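Local coordinates for protein Phospholipase/Carboxylesterase (Dyadobacter fermentans, PDB 4H0C) that probably hydrolyses carboxylic ester bonds and may remove palmitoyl groups from proteins, at residues H7-I12 with L82-E87; V26-R31 with Y53-T58. One frame throughout, in Å; residues are numbered along the deposited sequence.

Interaction 1 (H7-I12 with L82-E87)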
ATOM      1  N   HIS A   7      -3.326  15.089  -6.839  1.00 17.92           N
ATOM      2  CA  HIS A   7      -1.937  14.689  -6.613  1.00 16.70           C
ATOM      3  C   HIS A   7      -1.212  14.840  -7.902  1.00 19.25           C
ATOM      4  O   HIS A   7      -1.459  14.100  -8.859  1.00 24.07           O
ATOM      5  CB  HIS A   7      -1.844  13.281  -6.064  1.00 17.01           C
ATOM      6  CG  HIS A   7      -2.486  13.147  -4.716  1.00 15.97           C
ATOM      7  ND1 HIS A   7      -1.936  13.687  -3.600  1.00 15.92           N
ATOM      8  CD2 HIS A   7      -3.688  12.557  -4.321  1.00 13.32           C
ATOM      9  CE1 HIS A   7      -2.735  13.450  -2.541  1.00 14.28           C
ATOM     10  NE2 HIS A   7      -3.806  12.762  -2.969  1.00 13.33           N
ATOM     11  N   SER A   8      -0.345  15.846  -7.967  1.00 18.89           N
ATOM     12  CA  SER A   8       0.482  16.033  -9.151  1.00 21.12           C
ATOM     13  C   SER A   8       1.536  14.919  -9.241  1.00 20.37           C
ATOM     14  O   SER A   8       1.834  14.244  -8.251  1.00 22.16           O
ATOM     15  CB  SER A   8       1.122  17.426  -9.153  1.00 25.20           C
ATOM     16  OG  SER A   8       2.056  17.561  -8.095  1.00 26.95           O
ATOM     17  N   LYS A   9       2.113  14.751 -10.427  1.00 22.16           N
ATOM     18  CA  LYS A   9       3.062  13.665 -10.701  1.00 25.08           C
ATOM     19  C   LYS A   9       4.427  13.953 -10.065  1.00 22.53           C
ATOM     20  O   LYS A   9       5.347  14.433 -10.720  1.00 29.20           O
ATOM     21  CB  LYS A   9       3.172  13.437 -12.212  1.00 29.00           C
ATOM     22  CG  LYS A   9       3.915  12.175 -12.637  1.00 30.60           C
ATOM     23  CD  LYS A   9       3.706  11.917 -14.122  1.00 38.32           C
ATOM     24  CE  LYS A   9       4.953  11.376 -14.796  1.00 34.74           C
ATOM     25  NZ  LYS A   9       4.847  11.464 -16.287  1.00 39.48           N
ATOM     26  N   GLN A  10       4.524  13.676  -8.772  1.00 20.91           N
ATOM     27  CA  GLN A  10       5.753  13.833  -8.003  1.00 20.05           C
ATOM     28  C   GLN A  10       6.226  12.428  -7.607  1.00 22.62           C
ATOM     29  O   GLN A  10       5.623  11.785  -6.742  1.00 22.05           O
ATOM     30  CB  GLN A  10       5.485  14.660  -6.748  1.00 21.61           C
ATOM     31  CG  GLN A  10       4.975  16.082  -6.939  1.00 28.25           C
ATOM     32  CD  GLN A  10       4.828  16.810  -5.604  1.00 28.27           C
ATOM     33  OE1 GLN A  10       3.713  17.020  -5.107  1.00 33.32           O
ATOM     34  NE2 GLN A  10       5.954  17.184  -5.012  1.00 31.07           N
ATOM     35  N   ILE A  11       7.272  11.934  -8.258  1.00 21.22           N
ATOM     36  CA  ILE A  11       7.708  10.550  -8.046  1.00 21.20           C
ATOM     37  C   ILE A  11       9.194  10.543  -7.733  1.00 22.34           C
ATOM     38  O   ILE A  11      10.012  10.946  -8.562  1.00 27.35           O
ATOM     39  CB  ILE A  11       7.440   9.645  -9.280  1.00 21.55           C
ATOM     40  CG1 ILE A  11       5.938   9.592  -9.621  1.00 22.18           C
ATOM     41  CG2 ILE A  11       7.952   8.233  -9.018  1.00 24.86           C
ATOM     42  CD1 ILE A  11       5.627   9.208 -11.063  1.00 27.85           C
ATOM     43  N   ILE A  12       9.541  10.062  -6.549  1.00 20.68           N
ATOM     44  CA  ILE A  12      10.933   9.977  -6.116  1.00 21.84           C
ATOM     45  C   ILE A  12      11.420   8.542  -6.298  1.00 21.66           C
ATOM     46  O   ILE A  12      10.717   7.598  -5.948  1.00 26.09           O
ATOM     47  CB  ILE A  12      11.037  10.458  -4.654  1.00 28.20           C
ATOM     48  CG1 ILE A  12      10.806  11.969  -4.625  1.00 32.31           C
ATOM     49  CG2 ILE A  12      12.385  10.127  -4.039  1.00 32.51           C
ATOM     50  CD1 ILE A  12      10.534  12.531  -3.252  1.00 38.34           C
ATOM     51  N   LEU A  82      -5.244   7.245  -6.381  1.00 13.93           N
ATOM     52  CA  LEU A  82      -5.255   5.951  -7.093  1.00 13.19           C
ATOM     53  C   LEU A  82      -4.686   6.112  -8.494  1.00 14.37           C
ATOM     54  O   LEU A  82      -3.930   5.258  -8.962  1.00 15.54           O
ATOM     55  CB  LEU A  82      -6.675   5.363  -7.157  1.00 14.27           C
ATOM     56  CG  LEU A  82      -7.249   4.946  -5.790  1.00 13.81           C
ATOM     57  CD1 LEU A  82      -8.763   4.759  -5.877  1.00 14.70           C
ATOM     58  CD2 LEU A  82      -6.570   3.668  -5.301  1.00 16.03           C
ATOM     59  N   ALA A  83      -5.040   7.218  -9.156  1.00 14.79           N
ATOM     60  CA  ALA A  83      -4.481   7.516 -10.481  1.00 15.37           C
ATOM     61  C   ALA A  83      -2.954   7.598 -10.471  1.00 16.08           C
ATOM     62  O   ALA A  83      -2.287   7.067 -11.374  1.00 16.12           O
ATOM     63  CB  ALA A  83      -5.082   8.797 -11.061  1.00 15.66           C
ATOM     64  N   LEU A  84      -2.402   8.255  -9.465  1.00 15.19           N
ATOM     65  CA  LEU A  84      -0.945   8.432  -9.375  1.00 13.31           C
ATOM     66  C   LEU A  84      -0.239   7.088  -9.148  1.00 14.81           C
ATOM     67  O   LEU A  84       0.801   6.804  -9.772  1.00 14.94           O
ATOM     68  CB  LEU A  84      -0.595   9.466  -8.283  1.00 14.84           C
ATOM     69  CG  LEU A  84       0.914   9.768  -8.054  1.00 14.95           C
ATOM     70  CD1 LEU A  84       1.643  10.194  -9.318  1.00 16.19           C
ATOM     71  CD2 LEU A  84       1.131  10.804  -6.964  1.00 15.38           C
ATOM     72  N   VAL A  85      -0.804   6.250  -8.272  1.00 14.94           N
ATOM     73  CA  VAL A  85      -0.204   4.919  -8.037  1.00 14.15           C
ATOM     74  C   VAL A  85      -0.220   4.161  -9.352  1.00 12.32           C
ATOM     75  O   VAL A  85       0.781   3.544  -9.750  1.00 13.31           O
ATOM     76  CB  VAL A  85      -0.938   4.129  -6.937  1.00 14.85           C
ATOM     77  CG1 VAL A  85      -0.390   2.699  -6.821  1.00 14.24           C
ATOM     78  CG2 VAL A  85      -0.889   4.899  -5.617  1.00 15.52           C
ATOM     79  N   GLY A  86      -1.352   4.243 -10.051  1.00 12.62           N
ATOM     80  CA  GLY A  86      -1.498   3.596 -11.358  1.00 13.58           C
ATOM     81  C   GLY A  86      -0.480   4.094 -12.380  1.00 13.92           C
ATOM     82  O   GLY A  86       0.030   3.313 -13.196  1.00 16.28           O
ATOM     83  N   GLU A  87      -0.220   5.402 -12.386  1.00 14.93           N
ATOM     84  CA  GLU A  87       0.840   5.978 -13.253  1.00 17.83           C
ATOM     85  C   GLU A  87       2.219   5.383 -12.933  1.00 15.95           C
ATOM     86  O   GLU A  87       3.004   5.052 -13.857  1.00 17.50           O
ATOM     87  CB  GLU A  87       0.882   7.511 -13.130  1.00 19.13           C
ATOM     88  CG  GLU A  87       1.980   8.190 -13.946  1.00 25.33           C
ATOM     89  CD  GLU A  87       1.989   7.796 -15.422  1.00 31.24           C
ATOM     90  OE1 GLU A  87       0.922   7.850 -16.065  1.00 38.54           O
ATOM     91  OE2 GLU A  87       3.063   7.434 -15.955  1.00 38.92           O
TER
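The His7 imidazole meets two inclined aromatic rings. The Trp62 ring meets it at about 55° and the Tyr5 ring at about 75°. In-chain bonds fix its rotation: ND1 accepts from the backbone N-H of Thr58, and NE2 pairs with the carbonyl O of Trp62. This is the margin of the alpha/beta hydrolase fold, where helix 77-94 packs beside the lead-in to the outermost strand 11-15.

Leu84 is the main side chain from the helix. Its CG is anti to the backbone N (chi1 180°), and both methyls reach into the curve of segment 7-12. CD2 of Leu84 lies 4.0 Å from His7 CB and 3.7 Å from Ser8 O. CD1 of Leu84 sits 4.0 Å from Lys9 CA and also meets the side chain of Ile11, at CG1. Replacing Leu84 by an alanine would probably loosen the helix against this curve, since both methyls that touch it would be lost.

Lys9 is the centre of an inverse gamma turn, closed by a weak bond from Gln10 N to Ser8 O (2.8 Å). Its side chain crosses that of Glu87 obliquely. Lys9 NZ also makes a long, weak ion pair with Glu91, whose carboxylate lies close to that of Glu87; the lysine probably eases the repulsion between the two. Lys9 CD approaches Glu87 CG at 4.1 Å, whereas Lys9 NZ stays 4.4 Å from Glu87 OE2, too far for a salt bridge.

Interaction 2 (V26-R31 with Y53-T58)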
ATOM      1  N   VAL A  26       6.750  -0.175  -5.081  1.00 12.04           N
ATOM      2  CA  VAL A  26       6.039   1.081  -4.948  1.00 11.50           C
ATOM      3  C   VAL A  26       5.818   1.299  -3.453  1.00 12.39           C
ATOM      4  O   VAL A  26       5.158   0.486  -2.813  1.00 13.90           O
ATOM      5  CB  VAL A  26       4.674   1.022  -5.685  1.00 11.11           C
ATOM      6  CG1 VAL A  26       3.927   2.328  -5.467  1.00 13.96           C
ATOM      7  CG2 VAL A  26       4.877   0.710  -7.156  1.00 12.84           C
HETATM    8  N   MSE A  27       6.391   2.381  -2.897  1.00 10.82           N
HETATM    9  CA  MSE A  27       6.330   2.651  -1.458  1.00 10.42           C
HETATM   10  C   MSE A  27       5.455   3.876  -1.217  1.00 11.79           C
HETATM   11  O   MSE A  27       5.674   4.920  -1.818  1.00 13.15           O
HETATM   12  CB  MSE A  27       7.741   2.847  -0.880  1.00 10.85           C
HETATM   13  CG  MSE A  27       8.674   1.695  -1.252  1.00 13.88           C
HETATM   14 SE   MSE A  27      10.355   1.831  -0.366  0.75 17.20          SE
HETATM   15  CE  MSE A  27       9.812   1.361   1.440  1.00 20.91           C
ATOM     16  N   LEU A  28       4.481   3.742  -0.322  1.00 12.26           N
ATOM     17  CA  LEU A  28       3.467   4.771  -0.105  1.00 12.09           C
ATOM     18  C   LEU A  28       3.523   5.247   1.340  1.00 12.24           C
ATOM     19  O   LEU A  28       3.276   4.475   2.272  1.00 13.92           O
ATOM     20  CB  LEU A  28       2.063   4.254  -0.497  1.00 11.71           C
ATOM     21  CG  LEU A  28       1.934   3.768  -1.966  1.00 12.91           C
ATOM     22  CD1 LEU A  28       0.576   3.136  -2.224  1.00 15.69           C
ATOM     23  CD2 LEU A  28       2.149   4.907  -2.956  1.00 14.75           C
ATOM     24  N   HIS A  29       3.863   6.523   1.498  1.00 14.50           N
ATOM     25  CA  HIS A  29       3.988   7.162   2.798  1.00 14.05           C
ATOM     26  C   HIS A  29       2.655   7.398   3.469  1.00 14.19           C
ATOM     27  O   HIS A  29       1.575   7.358   2.832  1.00 14.06           O
ATOM     28  CB  HIS A  29       4.763   8.480   2.695  1.00 14.43           C
ATOM     29  CG  HIS A  29       4.026   9.596   1.953  1.00 13.63           C
ATOM     30  ND1 HIS A  29       3.001  10.318   2.510  1.00 15.20           N
ATOM     31  CD2 HIS A  29       4.252  10.145   0.692  1.00 14.13           C
ATOM     32  CE1 HIS A  29       2.589  11.265   1.622  1.00 13.80           C
ATOM     33  NE2 HIS A  29       3.343  11.142   0.504  1.00 14.39           N
ATOM     34  N   GLY A  30       2.734   7.674   4.762  1.00 16.62           N
ATOM     35  CA  GLY A  30       1.551   7.935   5.563  1.00 15.38           C
ATOM     36  C   GLY A  30       1.116   9.395   5.614  1.00 13.69           C
ATOM     37  O   GLY A  30       1.712  10.261   4.970  1.00 17.20           O
ATOM     38  N   ARG A  31       0.072   9.659   6.392  1.00 15.55           N
ATOM     39  CA  ARG A  31      -0.499  11.009   6.505  1.00 14.05           C
ATOM     40  C   ARG A  31       0.518  11.972   7.116  1.00 16.40           C
ATOM     41  O   ARG A  31       1.081  11.698   8.192  1.00 18.63           O
ATOM     42  CB  ARG A  31      -1.780  10.995   7.340  1.00 15.95           C
ATOM     43  CG  ARG A  31      -2.588  12.286   7.262  1.00 15.52           C
ATOM     44  CD  ARG A  31      -3.777  12.245   8.219  1.00 18.00           C
ATOM     45  NE  ARG A  31      -4.650  11.103   7.894  1.00 19.23           N
ATOM     46  CZ  ARG A  31      -5.643  11.141   7.001  1.00 20.92           C
ATOM     47  NH1 ARG A  31      -5.939  12.270   6.358  1.00 20.79           N
ATOM     48  NH2 ARG A  31      -6.349  10.050   6.753  1.00 17.91           N
ATOM     49  N   TYR A  53      10.219   3.155  -6.213  1.00 12.27           N
ATOM     50  CA  TYR A  53       9.426   4.331  -6.583  1.00 13.46           C
ATOM     51  C   TYR A  53       8.558   4.742  -5.408  1.00 14.84           C
ATOM     52  O   TYR A  53       7.819   3.919  -4.880  1.00 16.54           O
ATOM     53  CB  TYR A  53       8.472   3.976  -7.728  1.00 14.23           C
ATOM     54  CG  TYR A  53       9.154   3.862  -9.080  1.00 14.88           C
ATOM     55  CD1 TYR A  53       8.845   4.755 -10.114  1.00 18.17           C
ATOM     56  CD2 TYR A  53      10.077   2.851  -9.336  1.00 15.40           C
ATOM     57  CE1 TYR A  53       9.464   4.660 -11.358  1.00 20.34           C
ATOM     58  CE2 TYR A  53      10.712   2.762 -10.574  1.00 17.25           C
ATOM     59  CZ  TYR A  53      10.392   3.675 -11.578  1.00 21.89           C
ATOM     60  OH  TYR A  53      10.992   3.616 -12.811  1.00 25.68           O
ATOM     61  N   ALA A  54       8.598   6.016  -5.027  1.00 15.26           N
ATOM     62  CA  ALA A  54       7.763   6.510  -3.941  1.00 14.00           C
ATOM     63  C   ALA A  54       7.091   7.809  -4.403  1.00 15.01           C
ATOM     64  O   ALA A  54       7.756   8.843  -4.499  1.00 15.82           O
ATOM     65  CB  ALA A  54       8.597   6.748  -2.694  1.00 16.08           C
ATOM     66  N   PRO A  55       5.782   7.758  -4.719  1.00 13.82           N
ATOM     67  CA  PRO A  55       5.124   9.000  -5.123  1.00 15.21           C
ATOM     68  C   PRO A  55       4.899   9.882  -3.909  1.00 15.09           C
ATOM     69  O   PRO A  55       4.678   9.364  -2.808  1.00 17.52           O
ATOM     70  CB  PRO A  55       3.779   8.533  -5.710  1.00 15.02           C
ATOM     71  CG  PRO A  55       3.520   7.205  -5.088  1.00 15.56           C
ATOM     72  CD  PRO A  55       4.898   6.582  -4.873  1.00 15.84           C
ATOM     73  N   GLN A  56       4.976  11.200  -4.097  1.00 16.06           N
ATOM     74  CA  GLN A  56       4.746  12.135  -3.002  1.00 17.08           C
ATOM     75  C   GLN A  56       3.328  12.684  -3.072  1.00 15.17           C
ATOM     76  O   GLN A  56       2.930  13.219  -4.108  1.00 17.93           O
ATOM     77  CB  GLN A  56       5.747  13.307  -3.079  1.00 19.35           C
ATOM     78  CG  GLN A  56       5.423  14.450  -2.126  1.00 18.69           C
ATOM     79  CD  GLN A  56       5.666  14.081  -0.667  1.00 20.82           C
ATOM     80  OE1 GLN A  56       6.748  13.583  -0.315  1.00 21.06           O
ATOM     81  NE2 GLN A  56       4.667  14.329   0.195  1.00 21.73           N
ATOM     82  N   ALA A  57       2.598  12.613  -1.956  1.00 16.12           N
ATOM     83  CA  ALA A  57       1.241  13.153  -1.901  1.00 17.21           C
ATOM     84  C   ALA A  57       1.254  14.673  -1.822  1.00 17.63           C
ATOM     85  O   ALA A  57       2.049  15.275  -1.092  1.00 18.40           O
ATOM     86  CB  ALA A  57       0.459  12.574  -0.729  1.00 16.44           C
ATOM     87  N   THR A  58       0.365  15.286  -2.602  1.00 18.17           N
ATOM     88  CA  THR A  58       0.072  16.696  -2.461  1.00 17.66           C
ATOM     89  C   THR A  58      -0.545  16.880  -1.082  1.00 17.70           C
ATOM     90  O   THR A  58      -1.292  16.018  -0.623  1.00 17.29           O
ATOM     91  CB  THR A  58      -0.866  17.150  -3.594  1.00 18.09           C
ATOM     92  OG1 THR A  58      -0.139  17.059  -4.826  1.00 19.17           O
ATOM     93  CG2 THR A  58      -1.341  18.597  -3.405  1.00 23.26           C
TER
HETATM   94  O   HOH W   1       5.341   7.499  -0.959  1.00 14.14           O
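Backbone pairing comes first. Strands 23-28 and 50-55 run parallel here, with Val26 opposite Tyr53. Met27 N donates to Tyr53 O at 2.9 Å, nearly along the C=O axis. Two CA-H...O contacts, from Val26 to Tyr53 O and from Ala54 to Met27 O, flank that bond.

Beyond it the strands part, and a water bridges them. It donates to Met27 O and Pro55 O and accepts from His29 N.

His29 makes the polar side-chain link across the strands. Its CG takes the crowded position between the backbone N and the carbonyl carbon (chi1 69°). His29 ND1 donates to Gly30 O at 2.8 Å. His29 NE2 accepts from Ala57 N at 3.0 Å, close to the ring plane. The two bonds fix the rotation of the ring and fit a neutral imidazole with its proton on ND1. The Trp62 ring stacks on it.

The apolar contact is tight: Leu28 CD2 meets Pro55 CG at 3.4 Å. Ala57 CB comes equally near His29 CE1.

With helix 35-39 between them, these strands form a beta-alpha-beta unit of the alpha/beta hydrolase core. In related hydrolases, the His-Gly loop after the first of the two strands commonly helps build the oxyanion hole.

Overall arrangement
The two contacts adjoin, with centres about 8 Å apart, and strand 50-55 joins them. Strand 11-15 runs antiparallel to it on one side and strand 23-28 parallel to it on the other. Probable backbone bonds link interactions 1 and 2: Gln10 O to Gln56 N and Ile12 O to Ala54 N, both 2.8 Å. Leu84 of interaction 1 also touches Pro55 of interaction 2, so helix 77-94 packs on both. Trp62 contacts His7 and His29 alike. Interaction 2 reaches the probable active site: its Leu28 touches the putative nucleophile elbow. The sodium ion is about 14 Å from the side chain of Met27.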